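Long-range contacts in U4/U6 snRNA-associated-splicing factor PRP24 (Saccharomyces cerevisiae, PDB 4N0T), which binds U6 snRNA, anneals it with U4 snRNA and serves as a recycling factor of the spliceosome in budding yeast: residues T90-S95 and Y154-K159; S95-N100 and P293-Q298; I115-L120 and R127-D132. One frame throughout, in Å; residues are numbered along the deposited sequence.

Interaction 1 (T90-S95 and Y154-K159); sequences TNFPPS and YTLVTK. With nucleotides of chain B.
Asn91 reaches across to Thr155 and to the RNA at once. Its CB lies near Thr155 O and near N3 of A18 of chain B. With CG anti to the backbone N (chi1 -155°), the amide carbon comes within reach of both N3 of A18 of chain B and N3 of U17 of chain B. At the tip the two branches part. Asn91 ND2 donates to Thr155 O at 2.9 Å, arriving from above the carbonyl plane. Asn91 OD1 accepts from N3 of U17 of chain B at 2.7 Å. A water takes a second hydrogen from ND2. Thr90, one residue earlier, ends the first strand of the RRM fold, whose sheet binds the RNA here, and pairs antiparallel with Val157 through two backbone bonds; Thr90 CG2 rests 3.6 Å from Val157 CB. Further along, the Tyr154 ring carries Pro93 CA over one face in a CH-pi contact, and Pro94 CD comes within 3.4 Å of Tyr154 CZ. O2 of U17 of chain B meets the edge of that ring in its plane.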
loop_
_atom_site.group_PDB
_atom_site.type_symbol
_atom_site.label_atom_id
_atom_site.label_comp_id
_atom_site.label_asym_id
_atom_site.label_seq_id
_atom_site.Cartn_x
_atom_site.Cartn_y
_atom_site.Cartn_z
ATOM N N THR A 90 4.961 -7.119 -6.082
ATOM C CA THR A 90 4.373 -5.807 -6.262
ATOM C C THR A 90 3.817 -5.608 -7.670
ATOM O O THR A 90 4.014 -6.450 -8.566
ATOM C CB THR A 90 5.359 -4.661 -5.890
ATOM O OG1 THR A 90 4.607 -3.455 -5.727
ATOM C CG2 THR A 90 6.417 -4.445 -6.991
ATOM N N ASN A 91 3.097 -4.503 -7.835
ATOM C CA ASN A 91 2.486 -4.136 -9.111
ATOM C C ASN A 91 1.453 -5.153 -9.612
ATOM O O ASN A 91 1.290 -5.340 -10.829
ATOM C CB ASN A 91 3.530 -3.876 -10.194
ATOM C CG ASN A 91 3.001 -2.950 -11.287
ATOM O OD1 ASN A 91 2.261 -2.003 -11.007
ATOM N ND2 ASN A 91 3.356 -3.242 -12.541
ATOM N N PHE A 92 0.773 -5.822 -8.682
ATOM C CA PHE A 92 -0.494 -6.462 -9.029
ATOM C C PHE A 92 -1.530 -5.355 -9.219
ATOM O O PHE A 92 -1.304 -4.214 -8.804
ATOM C CB PHE A 92 -0.920 -7.499 -7.969
ATOM C CG PHE A 92 -0.684 -7.072 -6.533
ATOM C CD1 PHE A 92 -1.621 -6.301 -5.858
ATOM C CD2 PHE A 92 0.457 -7.500 -5.848
ATOM C CE1 PHE A 92 -1.423 -5.948 -4.509
ATOM C CE2 PHE A 92 0.670 -7.144 -4.507
ATOM C CZ PHE A 92 -0.266 -6.370 -3.844
ATOM N N PRO A 93 -2.668 -5.663 -9.870
ATOM C CA PRO A 93 -3.667 -4.607 -10.082
ATOM C C PRO A 93 -4.162 -3.982 -8.770
ATOM O O PRO A 93 -4.191 -4.662 -7.743
ATOM C CB PRO A 93 -4.810 -5.352 -10.790
ATOM C CG PRO A 93 -4.124 -6.438 -11.527
ATOM C CD PRO A 93 -3.022 -6.904 -10.587
ATOM N N PRO A 94 -4.540 -2.694 -8.802
ATOM C CA PRO A 94 -4.937 -1.906 -7.627
ATOM C C PRO A 94 -6.087 -2.489 -6.811
ATOM O O PRO A 94 -6.227 -2.173 -5.621
ATOM C CB PRO A 94 -5.381 -0.571 -8.245
ATOM C CG PRO A 94 -4.593 -0.455 -9.482
ATOM C CD PRO A 94 -4.399 -1.850 -10.004
ATOM N N SER A 95 -6.904 -3.312 -7.453
ATOM C CA SER A 95 -8.074 -3.890 -6.806
ATOM C C SER A 95 -7.866 -5.368 -6.463
ATOM O O SER A 95 -8.800 -6.043 -6.009
ATOM C CB SER A 95 -9.291 -3.731 -7.710
ATOM O OG SER A 95 -9.065 -4.379 -8.949
ATOM N N TYR A 154 -1.039 -4.762 -15.965
ATOM C CA TYR A 154 0.059 -4.565 -15.011
ATOM C C TYR A 154 1.079 -5.700 -15.094
ATOM O O TYR A 154 0.721 -6.879 -15.009
ATOM C CB TYR A 154 -0.491 -4.445 -13.578
ATOM C CG TYR A 154 -1.381 -3.241 -13.350
ATOM C CD1 TYR A 154 -2.746 -3.287 -13.631
ATOM C CD2 TYR A 154 -0.854 -2.052 -12.849
ATOM C CE1 TYR A 154 -3.557 -2.173 -13.425
ATOM C CE2 TYR A 154 -1.656 -0.943 -12.639
ATOM C CZ TYR A 154 -3.002 -1.008 -12.934
ATOM O OH TYR A 154 -3.802 0.091 -12.723
ATOM N N THR A 155 2.350 -5.351 -15.260
ATOM C CA THR A 155 3.410 -6.355 -15.246
ATOM C C THR A 155 3.753 -6.693 -13.795
ATOM O O THR A 155 4.333 -5.877 -13.071
ATOM C CB THR A 155 4.668 -5.876 -15.975
ATOM O OG1 THR A 155 4.351 -5.609 -17.346
ATOM C CG2 THR A 155 5.754 -6.930 -15.921
ATOM N N LEU A 156 3.392 -7.897 -13.376
ATOM C CA LEU A 156 3.648 -8.327 -12.000
ATOM C C LEU A 156 5.142 -8.437 -11.677
ATOM O O LEU A 156 5.956 -8.870 -12.505
ATOM C CB LEU A 156 2.944 -9.670 -11.737
ATOM C CG LEU A 156 2.903 -10.107 -10.274
ATOM C CD1 LEU A 156 1.949 -9.205 -9.522
ATOM C CD2 LEU A 156 2.436 -11.569 -10.161
ATOM N N VAL A 157 5.511 -8.037 -10.461
ATOM C CA VAL A 157 6.866 -8.253 -9.975
ATOM C C VAL A 157 6.807 -9.288 -8.863
ATOM O O VAL A 157 6.057 -9.112 -7.897
ATOM C CB VAL A 157 7.456 -6.958 -9.381
ATOM C CG1 VAL A 157 8.801 -7.246 -8.729
ATOM C CG2 VAL A 157 7.600 -5.900 -10.461
ATOM N N THR A 158 7.554 -10.385 -9.014
ATOM C CA THR A 158 7.613 -11.427 -7.968
ATOM C C THR A 158 9.078 -11.759 -7.696
ATOM O O THR A 158 9.822 -12.118 -8.615
ATOM C CB THR A 158 6.842 -12.710 -8.382
ATOM O OG1 THR A 158 5.481 -12.377 -8.654
ATOM C CG2 THR A 158 6.869 -13.753 -7.252
ATOM N N LYS A 159 9.503 -11.618 -6.439
ATOM C CA LYS A 159 10.900 -11.783 -6.057
ATOM C C LYS A 159 11.017 -12.665 -4.821
ATOM O O LYS A 159 10.113 -12.697 -3.987
ATOM C CB LYS A 159 11.533 -10.415 -5.737
ATOM C CG LYS A 159 11.641 -9.444 -6.916
ATOM C CD LYS A 159 12.173 -8.071 -6.447
ATOM C CE LYS A 159 12.409 -7.110 -7.605
ATOM N NZ LYS A 159 13.664 -7.438 -8.333
ATOM P P A B 18 3.002 5.211 -7.293
ATOM O OP1 A B 18 2.544 5.830 -6.014
ATOM O OP2 A B 18 4.317 5.566 -7.862
ATOM O "O5'" A B 18 3.034 3.616 -7.157
ATOM C "C5'" A B 18 1.948 2.896 -6.595
ATOM C "C4'" A B 18 2.105 1.405 -6.811
ATOM O "O4'" A B 18 2.246 1.114 -8.229
ATOM C "C3'" A B 18 3.331 0.760 -6.180
ATOM O "O3'" A B 18 3.146 0.479 -4.807
ATOM C "C2'" A B 18 3.528 -0.482 -7.042
ATOM O "O2'" A B 18 2.562 -1.472 -6.728
ATOM C "C1'" A B 18 3.179 0.073 -8.417
ATOM N N9 A B 18 4.352 0.629 -9.118
ATOM C C8 A B 18 4.586 1.943 -9.461
ATOM N N7 A B 18 5.710 2.114 -10.105
ATOM C C5 A B 18 6.243 0.840 -10.214
ATOM C C6 A B 18 7.422 0.366 -10.797
ATOM N N6 A B 18 8.304 1.157 -11.427
ATOM N N1 A B 18 7.677 -0.956 -10.728
ATOM C C2 A B 18 6.791 -1.752 -10.113
ATOM N N3 A B 18 5.643 -1.410 -9.532
ATOM C C4 A B 18 5.423 -0.085 -9.606
ATOM P P U B 17 2.187 7.806 -13.642
ATOM O OP1 U B 17 1.034 6.953 -14.042
ATOM O OP2 U B 17 2.249 9.217 -14.083
ATOM O "O5'" U B 17 2.207 7.810 -12.043
ATOM C "C5'" U B 17 2.665 6.697 -11.279
ATOM C "C4'" U B 17 1.524 5.846 -10.774
ATOM O "O4'" U B 17 1.078 4.971 -11.845
ATOM C "C3'" U B 17 1.874 4.893 -9.632
ATOM O "O3'" U B 17 1.829 5.498 -8.353
ATOM C "C2'" U B 17 0.860 3.768 -9.807
ATOM O "O2'" U B 17 -0.412 4.121 -9.286
ATOM C "C1'" U B 17 0.770 3.681 -11.328
ATOM N N1 U B 17 1.775 2.715 -11.838
ATOM C C2 U B 17 1.534 1.361 -11.595
ATOM O O2 U B 17 0.538 0.968 -11.012
ATOM N N3 U B 17 2.487 0.493 -12.055
ATOM C C4 U B 17 3.645 0.842 -12.722
ATOM O O4 U B 17 4.430 -0.036 -13.071
ATOM C C5 U B 17 3.828 2.248 -12.944
ATOM C C6 U B 17 2.910 3.119 -12.502
ATOM P P C B 19 4.150 1.094 -3.712
ATOM O OP1 C B 19 3.761 0.495 -2.417
ATOM O OP2 C B 19 4.221 2.577 -3.863
ATOM O "O5'" C B 19 5.582 0.576 -4.182
ATOM C "C5'" C B 19 5.881 -0.815 -4.152
ATOM C "C4'" C B 19 7.188 -1.087 -4.839
ATOM O "O4'" C B 19 7.075 -0.749 -6.248
ATOM C "C3'" C B 19 8.341 -0.224 -4.356
ATOM O "O3'" C B 19 8.906 -0.714 -3.157
ATOM C "C2'" C B 19 9.278 -0.241 -5.545
ATOM O "O2'" C B 19 9.942 -1.498 -5.622
ATOM C "C1'" C B 19 8.273 -0.156 -6.693
ATOM N N1 C B 19 7.979 1.255 -7.059
ATOM C C2 C B 19 8.889 1.895 -7.902
ATOM O O2 C B 19 9.894 1.256 -8.279
ATOM N N3 C B 19 8.656 3.175 -8.264
ATOM C C4 C B 19 7.562 3.815 -7.818
ATOM N N4 C B 19 7.376 5.094 -8.206
ATOM C C5 C B 19 6.608 3.188 -6.959
ATOM C C6 C B 19 6.863 1.913 -6.605
HETATM O O HOH W 1 0.263 -7.593 -12.263
HETATM O O HOH W 2 3.056 -2.593 -15.432
#

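Interaction 2 (S95-N100 and P293-Q298); sequences SYTQRN and PSLICQ
The backbones of Ser95 and Leu295 come within 4.7 Å, CA to CA, where the loop leading into helix 98-107 meets the first turns of helix 293-302. Ser95 points its side chain at that helix. Ser95 OG, lodged between the backbone N and the carbonyl carbon (chi1 59°), gives a weak hydrogen bond to Gln298 OE1 at 3.4 Å, and Ser95 CB lies almost as near the same oxygen. Gln298 reaches out with its chain extended beyond CG, which carries the amide over to the serine. A water is modelled between the other branch, Gln298 NE2, and Ser95 O, but both of its distances are so short that the bridge is doubtful. The apolar share falls to Leu295. Leu295 CD1 sits 3.7 Å from Thr97 CG2, the two side chains crossing at about a right angle, and the same methyl lies near Ser95 O. Thr97 and Asn100 form a capping box at the start of helix 98-107: Asn100 N donates to Thr97 OG1 at 3.2 Å, and Thr97 N donates to Asn100 OD1 at 2.9 Å. With OG1 turned to the helix end, CG2 is the branch that meets the leucine. The patch is small, 200 Å² in all, and lies at the surface. It joins RRM 2 to the occluded RRM: Tyr96 turns back onto Ile101 and Leu104 of helix 98-107, while Ile296 packs on strands 311-317 and 322-327 of the sheet beneath helix 293-302.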
loop_
_atom_site.group_PDB
_atom_site.type_symbol
_atom_site.label_atom_id
_atom_site.label_comp_id
_atom_site.label_asym_id
_atom_site.label_seq_id
_atom_site.Cartn_x
_atom_site.Cartn_y
_atom_site.Cartn_z
ATOM N N SER A 95 -6.904 -3.312 -7.453
ATOM C CA SER A 95 -8.074 -3.890 -6.806
ATOM C C SER A 95 -7.866 -5.368 -6.463
ATOM O O SER A 95 -8.800 -6.043 -6.009
ATOM C CB SER A 95 -9.291 -3.731 -7.710
ATOM O OG SER A 95 -9.065 -4.379 -8.949
ATOM N N TYR A 96 -6.654 -5.874 -6.687
ATOM C CA TYR A 96 -6.330 -7.240 -6.264
ATOM C C TYR A 96 -6.451 -7.354 -4.755
ATOM O O TYR A 96 -6.066 -6.443 -4.010
ATOM C CB TYR A 96 -4.921 -7.635 -6.702
ATOM C CG TYR A 96 -4.862 -8.788 -7.681
ATOM C CD1 TYR A 96 -5.747 -8.864 -8.756
ATOM C CD2 TYR A 96 -3.907 -9.796 -7.541
ATOM C CE1 TYR A 96 -5.687 -9.916 -9.653
ATOM C CE2 TYR A 96 -3.839 -10.848 -8.442
ATOM C CZ TYR A 96 -4.733 -10.899 -9.492
ATOM O OH TYR A 96 -4.679 -11.938 -10.392
ATOM N N THR A 97 -6.994 -8.484 -4.307
ATOM C CA THR A 97 -7.134 -8.780 -2.894
ATOM C C THR A 97 -6.227 -9.946 -2.507
ATOM O O THR A 97 -5.596 -10.588 -3.358
ATOM C CB THR A 97 -8.571 -9.204 -2.563
ATOM O OG1 THR A 97 -8.875 -10.406 -3.286
ATOM C CG2 THR A 97 -9.556 -8.118 -2.958
ATOM N N GLN A 98 -6.175 -10.219 -1.212
ATOM C CA GLN A 98 -5.417 -11.338 -0.689
ATOM C C GLN A 98 -5.867 -12.630 -1.377
ATOM O O GLN A 98 -5.045 -13.476 -1.754
ATOM C CB GLN A 98 -5.640 -11.424 0.821
ATOM C CG GLN A 98 -4.555 -12.145 1.569
ATOM C CD GLN A 98 -4.902 -12.368 3.024
ATOM O OE1 GLN A 98 -5.060 -13.506 3.467
ATOM N NE2 GLN A 98 -5.015 -11.282 3.778
ATOM N N ARG A 99 -7.179 -12.751 -1.555
ATOM C CA ARG A 99 -7.784 -13.915 -2.194
ATOM C C ARG A 99 -7.286 -14.047 -3.630
ATOM O O ARG A 99 -6.950 -15.149 -4.074
ATOM C CB ARG A 99 -9.308 -13.771 -2.168
ATOM C CG ARG A 99 -10.101 -14.952 -2.713
ATOM C CD ARG A 99 -11.554 -14.514 -2.920
ATOM N NE ARG A 99 -12.522 -15.608 -2.871
ATOM C CZ ARG A 99 -13.832 -15.436 -2.703
ATOM N NH1 ARG A 99 -14.332 -14.214 -2.560
ATOM N NH2 ARG A 99 -14.643 -16.485 -2.665
ATOM N N ASN A 100 -7.220 -12.922 -4.349
ATOM C CA ASN A 100 -6.711 -12.946 -5.719
ATOM C C ASN A 100 -5.284 -13.461 -5.776
ATOM O O ASN A 100 -4.912 -14.216 -6.673
ATOM C CB ASN A 100 -6.780 -11.557 -6.378
ATOM C CG ASN A 100 -8.204 -11.064 -6.574
ATOM O OD1 ASN A 100 -8.513 -9.902 -6.309
ATOM N ND2 ASN A 100 -9.078 -11.944 -7.046
ATOM N N PRO A 293 -8.826 2.855 -2.273
ATOM C CA PRO A 293 -9.909 3.471 -3.047
ATOM C C PRO A 293 -10.336 2.608 -4.228
ATOM O O PRO A 293 -11.536 2.547 -4.529
ATOM C CB PRO A 293 -9.270 4.764 -3.547
ATOM C CG PRO A 293 -8.339 5.134 -2.437
ATOM C CD PRO A 293 -7.760 3.818 -1.956
ATOM N N SER A 294 -9.383 1.940 -4.882
ATOM C CA SER A 294 -9.727 1.080 -6.018
ATOM C C SER A 294 -10.629 -0.077 -5.608
ATOM O O SER A 294 -11.536 -0.446 -6.346
ATOM C CB SER A 294 -8.481 0.530 -6.712
ATOM O OG SER A 294 -7.733 1.604 -7.258
ATOM N N LEU A 295 -10.375 -0.652 -4.438
ATOM C CA LEU A 295 -11.200 -1.747 -3.958
ATOM C C LEU A 295 -12.618 -1.244 -3.643
ATOM O O LEU A 295 -13.619 -1.914 -3.937
ATOM C CB LEU A 295 -10.552 -2.378 -2.726
ATOM C CG LEU A 295 -11.167 -3.696 -2.273
ATOM C CD1 LEU A 295 -11.002 -4.734 -3.369
ATOM C CD2 LEU A 295 -10.520 -4.175 -0.982
ATOM N N ILE A 296 -12.707 -0.057 -3.055
ATOM C CA ILE A 296 -14.001 0.537 -2.737
ATOM C C ILE A 296 -14.772 0.865 -4.009
ATOM O O ILE A 296 -15.979 0.628 -4.096
ATOM C CB ILE A 296 -13.823 1.815 -1.901
ATOM C CG1 ILE A 296 -13.231 1.457 -0.536
ATOM C CG2 ILE A 296 -15.157 2.553 -1.761
ATOM C CD1 ILE A 296 -12.798 2.668 0.286
ATOM N N CYS A 297 -14.067 1.393 -5.004
ATOM C CA CYS A 297 -14.675 1.730 -6.290
ATOM C C CYS A 297 -15.275 0.479 -6.939
ATOM O O CYS A 297 -16.405 0.491 -7.456
ATOM C CB CYS A 297 -13.620 2.351 -7.210
ATOM S SG CYS A 297 -14.274 2.996 -8.768
ATOM N N GLN A 298 -14.520 -0.608 -6.892
ATOM C CA GLN A 298 -14.967 -1.877 -7.457
ATOM C C GLN A 298 -16.243 -2.368 -6.768
ATOM O O GLN A 298 -17.197 -2.798 -7.430
ATOM C CB GLN A 298 -13.849 -2.909 -7.339
ATOM C CG GLN A 298 -14.237 -4.307 -7.744
ATOM C CD GLN A 298 -13.095 -5.284 -7.561
ATOM O OE1 GLN A 298 -12.259 -5.454 -8.451
ATOM N NE2 GLN A 298 -13.047 -5.924 -6.398
HETATM O O HOH W 3 -10.967 -7.254 -5.735
#

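Interaction 3 (I115-L120 and R127-D132); sequences IRLPSL and RFAYID. With nucleotides of chain B.
Arg116 and Tyr130 pair by two backbone hydrogen bonds in the antiparallel hairpin of strands 112-116 and 128-133, the second and third strands of this RRM. Packing is tight beyond the paired residues: Pro118 CB touches Phe128 CZ at 3.5 Å, Pro118 CG lies over one face of that ring, and A20 of chain B takes the opposite face through its sugar. Ile115 and Ile131, side by side on the face toward helix 98-107, meet more loosely, with 4.1 Å from Ile115 CG1 to Ile131 CG2. On the RNA face the base of G21 of chain B lies over one face of the Tyr130 ring, C6 above its centre, while Tyr130 OH donates to N3 of A20 of chain B at 2.8 Å. An alanine in place of Tyr130 would probably leave the guanine uncovered on this side and the A20 nitrogen without that hydroxyl. Arg116 reads the edge of the same guanine: its chain bends at chi3 (-67°), NE donates to its N7 and NH2 to its O6. Asp132, also bonded to Thr86 and Arg52, likely steadies the guanidinium: in the salt bridge Asp132 OD2 lies near the guanidinium plane, but Arg116 NH1, 2.8 Å away, meets it from above the carboxylate plane.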
loop_
_atom_site.group_PDB
_atom_site.type_symbol
_atom_site.label_atom_id
_atom_site.label_comp_id
_atom_site.label_asym_id
_atom_site.label_seq_id
_atom_site.Cartn_x
_atom_site.Cartn_y
_atom_site.Cartn_z
ATOM N N ILE A 115 -0.372 -14.419 3.487
ATOM C CA ILE A 115 -0.251 -13.325 2.537
ATOM C C ILE A 115 -0.481 -12.047 3.328
ATOM O O ILE A 115 -1.518 -11.880 3.970
ATOM C CB ILE A 115 -1.288 -13.469 1.397
ATOM C CG1 ILE A 115 -1.031 -14.759 0.626
ATOM C CG2 ILE A 115 -1.180 -12.304 0.401
ATOM C CD1 ILE A 115 -2.208 -15.179 -0.258
ATOM N N ARG A 116 0.496 -11.147 3.298
ATOM C CA ARG A 116 0.475 -9.979 4.178
ATOM C C ARG A 116 0.582 -8.700 3.379
ATOM O O ARG A 116 1.534 -8.506 2.641
ATOM C CB ARG A 116 1.647 -10.076 5.170
ATOM C CG ARG A 116 1.577 -11.373 6.016
ATOM C CD ARG A 116 2.696 -11.460 7.049
ATOM N NE ARG A 116 4.039 -11.612 6.508
ATOM C CZ ARG A 116 4.604 -12.762 6.147
ATOM N NH1 ARG A 116 3.931 -13.919 6.227
ATOM N NH2 ARG A 116 5.855 -12.750 5.705
ATOM N N LEU A 117 -0.404 -7.824 3.564
ATOM C CA LEU A 117 -0.501 -6.574 2.816
ATOM C C LEU A 117 -0.285 -5.398 3.767
ATOM O O LEU A 117 -0.526 -5.514 4.979
ATOM C CB LEU A 117 -1.889 -6.487 2.167
ATOM C CG LEU A 117 -2.231 -7.306 0.908
ATOM C CD1 LEU A 117 -1.687 -6.658 -0.334
ATOM C CD2 LEU A 117 -1.792 -8.758 0.940
ATOM N N PRO A 118 0.161 -4.251 3.224
ATOM C CA PRO A 118 0.567 -3.115 4.065
ATOM C C PRO A 118 -0.571 -2.148 4.385
ATOM O O PRO A 118 -1.570 -2.054 3.655
ATOM C CB PRO A 118 1.602 -2.406 3.195
ATOM C CG PRO A 118 1.089 -2.637 1.791
ATOM C CD PRO A 118 0.573 -4.074 1.823
ATOM N N SER A 119 -0.400 -1.403 5.473
ATOM C CA SER A 119 -1.343 -0.340 5.846
ATOM C C SER A 119 -1.267 0.833 4.873
ATOM O O SER A 119 -0.171 1.279 4.488
ATOM C CB SER A 119 -1.011 0.191 7.243
ATOM O OG SER A 119 -1.723 1.400 7.517
ATOM N N LEU A 120 -2.426 1.372 4.497
ATOM C CA LEU A 120 -2.446 2.537 3.609
ATOM C C LEU A 120 -2.571 3.838 4.392
ATOM O O LEU A 120 -2.784 4.904 3.816
ATOM C CB LEU A 120 -3.608 2.423 2.618
ATOM C CG LEU A 120 -3.731 1.068 1.923
ATOM C CD1 LEU A 120 -4.847 1.122 0.872
ATOM C CD2 LEU A 120 -2.422 0.665 1.273
ATOM N N ARG A 127 1.125 -0.619 -2.313
ATOM C CA ARG A 127 0.643 -1.800 -3.011
ATOM C C ARG A 127 1.762 -2.824 -3.233
ATOM O O ARG A 127 2.521 -2.747 -4.198
ATOM C CB ARG A 127 0.015 -1.383 -4.343
ATOM C CG ARG A 127 -0.898 -2.445 -4.915
ATOM C CD ARG A 127 -1.755 -1.858 -6.006
ATOM N NE ARG A 127 -1.149 -2.101 -7.298
ATOM C CZ ARG A 127 -0.808 -1.167 -8.180
ATOM N NH1 ARG A 127 -1.009 0.131 -7.961
ATOM N NH2 ARG A 127 -0.259 -1.561 -9.308
ATOM N N PHE A 128 1.866 -3.776 -2.313
ATOM C CA PHE A 128 2.818 -4.874 -2.437
ATOM C C PHE A 128 2.373 -5.907 -1.419
ATOM O O PHE A 128 1.460 -5.649 -0.636
ATOM C CB PHE A 128 4.271 -4.428 -2.159
ATOM C CG PHE A 128 4.457 -3.754 -0.820
ATOM C CD1 PHE A 128 4.674 -4.511 0.339
ATOM C CD2 PHE A 128 4.413 -2.356 -0.719
ATOM C CE1 PHE A 128 4.837 -3.887 1.584
ATOM C CE2 PHE A 128 4.595 -1.720 0.515
ATOM C CZ PHE A 128 4.793 -2.487 1.667
ATOM N N ALA A 129 3.024 -7.062 -1.414
ATOM C CA ALA A 129 2.639 -8.138 -0.498
ATOM C C ALA A 129 3.799 -9.050 -0.202
ATOM O O ALA A 129 4.673 -9.251 -1.048
ATOM C CB ALA A 129 1.458 -8.965 -1.072
ATOM N N TYR A 130 3.792 -9.612 1.006
ATOM C CA TYR A 130 4.692 -10.699 1.350
ATOM C C TYR A 130 3.899 -11.994 1.376
ATOM O O TYR A 130 2.758 -12.035 1.868
ATOM C CB TYR A 130 5.342 -10.463 2.720
ATOM C CG TYR A 130 6.378 -9.379 2.690
ATOM C CD1 TYR A 130 7.702 -9.659 2.385
ATOM C CD2 TYR A 130 6.023 -8.064 2.947
ATOM C CE1 TYR A 130 8.653 -8.659 2.354
ATOM C CE2 TYR A 130 6.956 -7.057 2.911
ATOM C CZ TYR A 130 8.262 -7.355 2.619
ATOM O OH TYR A 130 9.173 -6.328 2.581
ATOM N N ILE A 131 4.493 -13.054 0.832
ATOM C CA ILE A 131 3.811 -14.338 0.782
ATOM C C ILE A 131 4.764 -15.414 1.257
ATOM O O ILE A 131 5.882 -15.523 0.735
ATOM C CB ILE A 131 3.407 -14.697 -0.665
ATOM C CG1 ILE A 131 2.542 -13.597 -1.275
ATOM C CG2 ILE A 131 2.638 -16.025 -0.678
ATOM C CD1 ILE A 131 2.751 -13.449 -2.776
ATOM N N ASP A 132 4.321 -16.216 2.231
ATOM C CA ASP A 132 5.102 -17.361 2.672
ATOM C C ASP A 132 4.550 -18.629 2.027
ATOM O O ASP A 132 3.341 -18.867 2.055
ATOM C CB ASP A 132 5.037 -17.519 4.193
ATOM C CG ASP A 132 5.776 -16.417 4.932
ATOM O OD1 ASP A 132 6.657 -15.776 4.323
ATOM O OD2 ASP A 132 5.470 -16.214 6.125
ATOM P P G B 21 8.630 -1.438 4.402
ATOM O OP1 G B 21 8.626 0.013 4.049
ATOM O OP2 G B 21 9.447 -1.822 5.599
ATOM O "O5'" G B 21 7.130 -1.921 4.589
ATOM C "C5'" G B 21 6.836 -3.308 4.712
ATOM C "C4'" G B 21 5.413 -3.531 5.161
ATOM O "O4'" G B 21 5.114 -4.944 5.045
ATOM C "C3'" G B 21 5.128 -3.186 6.614
ATOM O "O3'" G B 21 3.718 -3.028 6.709
ATOM C "C2'" G B 21 5.497 -4.490 7.310
ATOM O "O2'" G B 21 4.980 -4.609 8.613
ATOM C "C1'" G B 21 4.861 -5.477 6.338
ATOM N N9 G B 21 5.397 -6.830 6.349
ATOM C C8 G B 21 4.601 -7.939 6.455
ATOM N N7 G B 21 5.287 -9.035 6.390
ATOM C C5 G B 21 6.589 -8.640 6.213
ATOM C C6 G B 21 7.753 -9.426 6.053
ATOM O O6 G B 21 7.848 -10.673 6.072
ATOM N N1 G B 21 8.878 -8.633 5.900
ATOM C C2 G B 21 8.870 -7.254 5.851
ATOM N N2 G B 21 10.057 -6.655 5.673
ATOM N N3 G B 21 7.789 -6.511 6.002
ATOM C C4 G B 21 6.686 -7.260 6.164
ATOM P P A B 18 3.002 5.211 -7.293
ATOM O OP1 A B 18 2.544 5.830 -6.014
ATOM O OP2 A B 18 4.317 5.566 -7.862
ATOM O "O5'" A B 18 3.034 3.616 -7.157
ATOM C "C5'" A B 18 1.948 2.896 -6.595
ATOM C "C4'" A B 18 2.105 1.405 -6.811
ATOM O "O4'" A B 18 2.246 1.114 -8.229
ATOM C "C3'" A B 18 3.331 0.760 -6.180
ATOM O "O3'" A B 18 3.146 0.479 -4.807
ATOM C "C2'" A B 18 3.528 -0.482 -7.042
ATOM O "O2'" A B 18 2.562 -1.472 -6.728
ATOM C "C1'" A B 18 3.179 0.073 -8.417
ATOM N N9 A B 18 4.352 0.629 -9.118
ATOM C C8 A B 18 4.586 1.943 -9.461
ATOM N N7 A B 18 5.710 2.114 -10.105
ATOM C C5 A B 18 6.243 0.840 -10.214
ATOM C C6 A B 18 7.422 0.366 -10.797
ATOM N N6 A B 18 8.304 1.157 -11.427
ATOM N N1 A B 18 7.677 -0.956 -10.728
ATOM C C2 A B 18 6.791 -1.752 -10.113
ATOM N N3 A B 18 5.643 -1.410 -9.532
ATOM C C4 A B 18 5.423 -0.085 -9.606
ATOM P P A B 20 9.308 0.313 -1.998
ATOM O OP1 A B 20 8.278 1.379 -1.872
ATOM O OP2 A B 20 10.719 0.714 -2.240
ATOM O "O5'" A B 20 9.289 -0.601 -0.699
ATOM C "C5'" A B 20 8.065 -1.056 -0.112
ATOM C "C4'" A B 20 8.328 -2.098 0.939
ATOM O "O4'" A B 20 8.689 -3.337 0.268
ATOM C "C3'" A B 20 9.470 -1.781 1.909
ATOM O "O3'" A B 20 9.180 -2.338 3.187
ATOM C "C2'" A B 20 10.644 -2.542 1.299
ATOM O "O2'" A B 20 11.656 -2.890 2.221
ATOM C "C1'" A B 20 9.947 -3.782 0.731
ATOM N N9 A B 20 10.671 -4.388 -0.386
ATOM C C8 A B 20 11.021 -3.800 -1.574
ATOM N N7 A B 20 11.717 -4.595 -2.358
ATOM C C5 A B 20 11.809 -5.783 -1.643
ATOM C C6 A B 20 12.424 -7.019 -1.924
ATOM N N6 A B 20 13.077 -7.261 -3.061
ATOM N N1 A B 20 12.331 -7.987 -0.983
ATOM C C2 A B 20 11.695 -7.730 0.165
ATOM N N3 A B 20 11.090 -6.597 0.539
ATOM C C4 A B 20 11.177 -5.668 -0.420
#

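In the fold
Interactions 1 and 3 belong to the same sheet of RRM 2, one joining its first and last long strands, the other its second and third. Arg127 ties them together: its NE bonds to Phe92 O and its carbonyl accepts from Thr90 OG1. Both contact the RNA, interaction 3 through Arg116 and Tyr130, interaction 1 through Asn91. Interaction 3 is the buried one, with a salt bridge on one face and aliphatic packing on the other; interaction 1 is partly buried and mixes strand pairing with amide, water and proline-tyrosine contacts. Interaction 2 is a thin surface contact, one weak hydrogen bond beside a leucine-threonine touch, linking this domain to the occluded RRM. It shares Ser95 with interaction 1, and Gln98 packs on Ile115 of interaction 3.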